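CYTH domain-containing protein (PDB 2DC4) is of unconfirmed function but belongs to the CYTH family, whose members typically act on triphosphate compounds with the help of divalent metal ions, and forms a dimer. Local coordinates at the interface of chains A and B. Coordinates in Å, arbitrary orientation; residue numbers count along the deposited sequence, not the author numbering. Chains: chain A/B, 165aa long hypothetical protein.

Contact 1: the interface of chains A and B. Residues chain A 57, 75-79, 82-83, 86-87; chain B 57, 75-77, 83, 86-87.
Two copies of a CYTH-domain protein form a dimer here about a two-fold axis, bringing together strands 54-62 and 69-76, the loop that follows, and helix 80-89 of each chain. Astride the axis the CG1 methyls of A:Val77 and B:Val77 touch at 3.8 Å, their side chains crossing obliquely, and the same two residues form an antiparallel beta bridge. Beside that bridge the backbone N-H of A:Gln78 donates to the carbonyl O of B:Glu76 at 2.9 Å. The bond is nearly straight, 162° at the hydrogen, although the donor sits above the carbonyl plane.

The rings of A:Phe75 and B:Phe75 each reach over to the partner's helix. The CZ tip of A:Phe75 comes to 3.7 Å from CA of B:Ala83, while its ring carbon CE1 meets CG1 of B:Val77. The B:Phe75 ring repeats this against A:Ala83 and A:Val77, and the methylene CB of B:Phe75 packs 3.5 Å from CB of A:Asp79, the carboxylate standing almost perpendicular to the ring. Further along the helix, CD2 of A:Leu86 meets CG2 of B:Ile57 at 3.6 Å, the two side chains crossing at about a right angle; the same methyl lies by CZ of B:Phe75, and the twin contacts join B:Leu86 to A:Ile57 and A:Phe75.

Torsions and neighbours set these positions. CG of A:Phe75 and of B:Phe75 takes the crowded place between backbone N and carbonyl carbon (chi1 59° in A:Phe75), and CB of A:Ile57 and of B:Ile57 covers one face of the A:Phe75 and B:Phe75 rings respectively, near the rim. CG of A:Leu86 is anti to the backbone N (chi1 172°), and CZ of B:Phe87 supports its CD2 methyl from across the interface. At the polar end, the bent chain of A:Gln78 runs alongside B:Glu76, while its NE2 donates to OE2 of A:Glu76 at 2.9 Å. OD1 of A:Asp79 accepts the backbone N-H of A:Gly82 at 2.8 Å, tying the loop to the first turn of the helix.

Contact 2: the interface of chains A and B. Residues chain A 44, 59, 71, 73, 75; chain B 82, 85-86, 89.
Leucine packing forms the centre of this strand-to-helix patch of the CYTH-domain dimer. The CD2 methyl of A:Leu73 lies against the backbone of helix 80-89, 3.6 Å from CA of B:Leu86, with CG anti to the backbone N (chi1 176°). From the helix, the CD1 branch of B:Leu86 crosses A:Tyr59 obliquely and comes to 3.6 Å from its CB, so the two branches of this leucine serve different strands: CD2 is directed to A:Phe75 on strand 69-76, CD1 to strand 54-62.

Outward, the B:Arg89 chain, extended from CG to NE, passes A:Tyr59 at about a right angle, its CD 3.6 Å from ring atom CE2. Its NE then lies 3.5 Å from CE2 of A:Tyr71, with guanidinium and ring planes 62° apart. At the rim A:Tyr71 and B:Glu85 meet tip to tip, OE2 lying at the edge of the phenol ring and in its plane; the modelled separation from OH is too short to be relied upon. Within chain B, OE2 of B:Glu85 also takes the N-H of B:Arg89 NE through its anti lone pair, a salt bridge of 2.8 Å and 172° at the hydrogen, which probably helps to hold the guanidinium beside A:Tyr71. An alanine in place of B:Glu85 would remove this carboxylate and would probably loosen B:Arg89 and weaken packing against A:Tyr71 and A:Leu73. The patch fastens the helix of one subunit across the sheet of the other.

Contact 1: the interface of chains A and B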
# COMPACT_ATOMS: atom_id res chain seq x y z
N ILE A 57 -4.94 -3.38 -0.07
CA ILE A 57 -5.40 -2.12 -0.62
C ILE A 57 -6.03 -2.61 -1.91
O ILE A 57 -5.42 -3.42 -2.63
CB ILE A 57 -4.26 -1.15 -0.98
CG1 ILE A 57 -3.63 -0.60 0.30
CG2 ILE A 57 -4.82 -0.02 -1.86
CD1 ILE A 57 -2.52 0.42 0.07
N PHE A 75 -3.44 -5.61 -3.73
CA PHE A 75 -2.19 -6.12 -3.22
C PHE A 75 -2.17 -6.05 -1.71
O PHE A 75 -2.82 -5.21 -1.09
CB PHE A 75 -0.98 -5.37 -3.83
CG PHE A 75 -0.98 -3.89 -3.59
CD1 PHE A 75 -0.39 -3.36 -2.45
CD2 PHE A 75 -1.52 -3.03 -4.54
CE1 PHE A 75 -0.35 -1.97 -2.25
CE2 PHE A 75 -1.48 -1.65 -4.35
CZ PHE A 75 -0.89 -1.11 -3.20
N GLU A 76 -1.43 -6.98 -1.12
CA GLU A 76 -1.32 -7.07 0.33
C GLU A 76 -0.43 -5.99 0.91
O GLU A 76 0.58 -5.63 0.31
CB GLU A 76 -0.75 -8.44 0.70
CG GLU A 76 -0.80 -8.75 2.18
CD GLU A 76 -0.06 -10.04 2.53
OE1 GLU A 76 -0.16 -11.02 1.77
OE2 GLU A 76 0.60 -10.07 3.59
N VAL A 77 -0.81 -5.47 2.08
CA VAL A 77 0.00 -4.47 2.78
C VAL A 77 0.17 -4.97 4.21
O VAL A 77 -0.64 -5.75 4.70
CB VAL A 77 -0.63 -3.06 2.79
CG1 VAL A 77 -0.86 -2.59 1.35
CG2 VAL A 77 -1.94 -3.05 3.58
N GLN A 78 1.23 -4.53 4.88
CA GLN A 78 1.45 -4.99 6.25
C GLN A 78 0.87 -4.08 7.32
O GLN A 78 0.85 -4.45 8.49
CB GLN A 78 2.95 -5.17 6.50
CG GLN A 78 3.62 -6.21 5.60
CD GLN A 78 2.94 -7.57 5.66
OE1 GLN A 78 2.83 -8.17 6.72
NE2 GLN A 78 2.47 -8.04 4.51
N ASP A 79 0.39 -2.91 6.92
CA ASP A 79 -0.15 -1.97 7.89
C ASP A 79 -1.42 -1.30 7.37
O ASP A 79 -1.36 -0.29 6.68
CB ASP A 79 0.92 -0.91 8.22
CG ASP A 79 0.41 0.17 9.15
OD1 ASP A 79 -0.65 -0.02 9.77
OD2 ASP A 79 1.09 1.22 9.26
N GLY A 82 -1.93 2.24 8.65
CA GLY A 82 -1.08 3.17 7.94
C GLY A 82 -1.63 3.48 6.56
O GLY A 82 -1.54 4.61 6.09
N ALA A 83 -2.20 2.48 5.90
CA ALA A 83 -2.77 2.68 4.57
C ALA A 83 -3.97 3.63 4.64
O ALA A 83 -4.16 4.47 3.76
CB ALA A 83 -3.19 1.35 3.97
N LEU A 86 -2.64 7.10 5.23
CA LEU A 86 -2.07 7.60 3.99
C LEU A 86 -3.11 8.21 3.06
O LEU A 86 -2.93 9.33 2.58
CB LEU A 86 -1.34 6.48 3.25
CG LEU A 86 -0.85 6.82 1.84
CD1 LEU A 86 0.25 7.87 1.93
CD2 LEU A 86 -0.32 5.57 1.16
N PHE A 87 -4.19 7.49 2.78
CA PHE A 87 -5.18 8.04 1.87
C PHE A 87 -5.85 9.29 2.42
O PHE A 87 -6.18 10.20 1.66
CB PHE A 87 -6.20 6.95 1.50
CG PHE A 87 -5.60 5.87 0.64
CD1 PHE A 87 -4.96 6.21 -0.55
CD2 PHE A 87 -5.64 4.53 1.03
CE1 PHE A 87 -4.36 5.23 -1.34
CE2 PHE A 87 -5.05 3.55 0.24
CZ PHE A 87 -4.40 3.90 -0.94
N ILE B 57 5.70 1.71 0.75
CA ILE B 57 5.04 2.91 0.27
C ILE B 57 5.45 3.89 1.36
O ILE B 57 5.35 3.56 2.55
CB ILE B 57 3.50 2.80 0.25
CG1 ILE B 57 3.05 1.91 -0.91
CG2 ILE B 57 2.90 4.21 0.13
CD1 ILE B 57 1.54 1.72 -1.01
N PHE B 75 5.07 1.91 5.25
CA PHE B 75 4.64 0.56 5.53
C PHE B 75 5.00 -0.34 4.36
O PHE B 75 5.09 0.10 3.22
CB PHE B 75 3.14 0.47 5.85
CG PHE B 75 2.24 1.02 4.78
CD1 PHE B 75 1.81 0.20 3.73
CD2 PHE B 75 1.80 2.33 4.83
CE1 PHE B 75 0.94 0.71 2.75
CE2 PHE B 75 0.94 2.84 3.87
CZ PHE B 75 0.51 2.03 2.82
N GLU B 76 5.24 -1.61 4.68
CA GLU B 76 5.62 -2.60 3.69
C GLU B 76 4.43 -3.03 2.84
O GLU B 76 3.32 -3.14 3.34
CB GLU B 76 6.20 -3.83 4.39
CG GLU B 76 6.80 -4.85 3.43
CD GLU B 76 7.29 -6.11 4.13
OE1 GLU B 76 7.73 -6.02 5.28
OE2 GLU B 76 7.24 -7.19 3.51
N VAL B 77 4.67 -3.26 1.55
CA VAL B 77 3.64 -3.73 0.64
C VAL B 77 4.23 -4.93 -0.10
O VAL B 77 5.44 -5.03 -0.25
CB VAL B 77 3.21 -2.66 -0.38
CG1 VAL B 77 2.67 -1.44 0.35
CG2 VAL B 77 4.37 -2.27 -1.29
N ALA B 83 1.54 -1.03 -6.51
CA ALA B 83 1.47 0.24 -5.78
C ALA B 83 1.71 1.41 -6.72
O ALA B 83 1.04 2.44 -6.64
CB ALA B 83 2.49 0.25 -4.65
N LEU B 86 -1.30 1.75 -8.93
CA LEU B 86 -2.37 2.36 -8.15
C LEU B 86 -2.30 3.88 -8.12
O LEU B 86 -3.29 4.56 -8.40
CB LEU B 86 -2.34 1.84 -6.70
CG LEU B 86 -3.30 2.54 -5.74
CD1 LEU B 86 -4.73 2.22 -6.13
CD2 LEU B 86 -3.03 2.09 -4.31
N PHE B 87 -1.14 4.43 -7.78
CA PHE B 87 -1.03 5.87 -7.71
C PHE B 87 -1.23 6.54 -9.06
O PHE B 87 -1.83 7.61 -9.15
CB PHE B 87 0.29 6.26 -7.06
CG PHE B 87 0.34 5.93 -5.59
CD1 PHE B 87 1.34 5.10 -5.07
CD2 PHE B 87 -0.66 6.40 -4.74
CE1 PHE B 87 1.33 4.76 -3.72
CE2 PHE B 87 -0.67 6.06 -3.40
CZ PHE B 87 0.32 5.24 -2.88

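Contact 2: the interface of chains A and B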
# COMPACT_ATOMS: atom_id res chain seq x y z
N LEU A 44 -12.10 2.55 -4.08
CA LEU A 44 -10.83 2.41 -3.37
C LEU A 44 -11.12 2.03 -1.94
O LEU A 44 -11.92 2.68 -1.26
CB LEU A 44 -10.03 3.72 -3.39
CG LEU A 44 -8.69 3.70 -2.62
CD1 LEU A 44 -7.75 2.67 -3.23
CD2 LEU A 44 -8.06 5.08 -2.67
N TYR A 59 -8.27 -1.42 -5.49
CA TYR A 59 -8.77 -0.40 -6.39
C TYR A 59 -9.62 -1.12 -7.43
O TYR A 59 -9.23 -2.17 -7.94
CB TYR A 59 -7.62 0.31 -7.10
CG TYR A 59 -8.03 1.21 -8.25
CD1 TYR A 59 -8.40 2.54 -8.03
CD2 TYR A 59 -8.04 0.73 -9.56
CE1 TYR A 59 -8.76 3.37 -9.09
CE2 TYR A 59 -8.41 1.55 -10.63
CZ TYR A 59 -8.77 2.87 -10.39
OH TYR A 59 -9.11 3.69 -11.44
N TYR A 71 -12.40 -4.03 -13.18
CA TYR A 71 -10.96 -4.15 -13.35
C TYR A 71 -10.55 -4.06 -11.89
O TYR A 71 -10.98 -3.14 -11.19
CB TYR A 71 -10.34 -2.97 -14.09
CG TYR A 71 -8.83 -2.98 -13.97
CD1 TYR A 71 -8.08 -3.99 -14.56
CD2 TYR A 71 -8.17 -2.04 -13.19
CE1 TYR A 71 -6.70 -4.07 -14.38
CE2 TYR A 71 -6.78 -2.11 -13.00
CZ TYR A 71 -6.06 -3.13 -13.60
OH TYR A 71 -4.70 -3.22 -13.40
N LEU A 73 -7.38 -4.08 -8.95
CA LEU A 73 -5.96 -3.98 -8.63
C LEU A 73 -5.92 -4.16 -7.12
O LEU A 73 -6.39 -3.31 -6.38
CB LEU A 73 -5.42 -2.61 -9.01
CG LEU A 73 -3.96 -2.32 -8.64
CD1 LEU A 73 -3.03 -3.32 -9.31
CD2 LEU A 73 -3.62 -0.90 -9.05
N PHE A 75 -3.44 -5.61 -3.73
CA PHE A 75 -2.19 -6.12 -3.22
C PHE A 75 -2.17 -6.05 -1.71
O PHE A 75 -2.82 -5.21 -1.09
CB PHE A 75 -0.98 -5.37 -3.83
CG PHE A 75 -0.98 -3.89 -3.59
CD1 PHE A 75 -0.39 -3.36 -2.45
CD2 PHE A 75 -1.52 -3.03 -4.54
CE1 PHE A 75 -0.35 -1.97 -2.25
CE2 PHE A 75 -1.48 -1.65 -4.35
CZ PHE A 75 -0.89 -1.11 -3.20
N GLY B 82 2.24 -2.98 -8.40
CA GLY B 82 0.85 -2.65 -8.17
C GLY B 82 0.68 -1.31 -7.47
O GLY B 82 -0.22 -0.55 -7.79
N GLU B 85 1.23 1.34 -9.99
CA GLU B 85 0.09 1.39 -10.89
C GLU B 85 -1.07 2.10 -10.19
O GLU B 85 -1.75 2.94 -10.78
CB GLU B 85 -0.36 -0.02 -11.29
CG GLU B 85 -1.42 -0.03 -12.38
CD GLU B 85 -2.09 -1.37 -12.53
OE1 GLU B 85 -1.39 -2.40 -12.50
OE2 GLU B 85 -3.33 -1.39 -12.69
N LEU B 86 -1.30 1.75 -8.93
CA LEU B 86 -2.37 2.36 -8.15
C LEU B 86 -2.30 3.88 -8.12
O LEU B 86 -3.29 4.56 -8.40
CB LEU B 86 -2.34 1.84 -6.70
CG LEU B 86 -3.30 2.54 -5.74
CD1 LEU B 86 -4.73 2.22 -6.13
CD2 LEU B 86 -3.03 2.09 -4.31
N ARG B 89 -3.17 5.39 -11.41
CA ARG B 89 -4.60 5.33 -11.67
C ARG B 89 -5.40 6.29 -10.80
O ARG B 89 -6.52 6.67 -11.15
CB ARG B 89 -5.12 3.90 -11.50
CG ARG B 89 -4.63 2.96 -12.60
CD ARG B 89 -5.32 1.61 -12.56
NE ARG B 89 -4.85 0.73 -13.63
CZ ARG B 89 -5.07 0.93 -14.93
NH1 ARG B 89 -5.77 1.98 -15.34
NH2 ARG B 89 -4.59 0.07 -15.81

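The C-alpha centres of contact 1 and contact 2 lie about 11 Å apart, and the two share A:Phe75 and B:Leu86, so they are neighbouring portions of one continuous surface. Both draw on strands 54-62 and 69-76 of chain A and on helix 80-89 of chain B. Contact 1 includes the symmetry axis and supplies the backbone pairing between chains, whereas contact 2 extends outward along the helix to a charged edge. Because the interface is two-fold symmetric, contact 2 recurs with the chains exchanged, so a second patch sets the helix of chain A on the sheet of chain B, consistent with a dimer secured on both flanks.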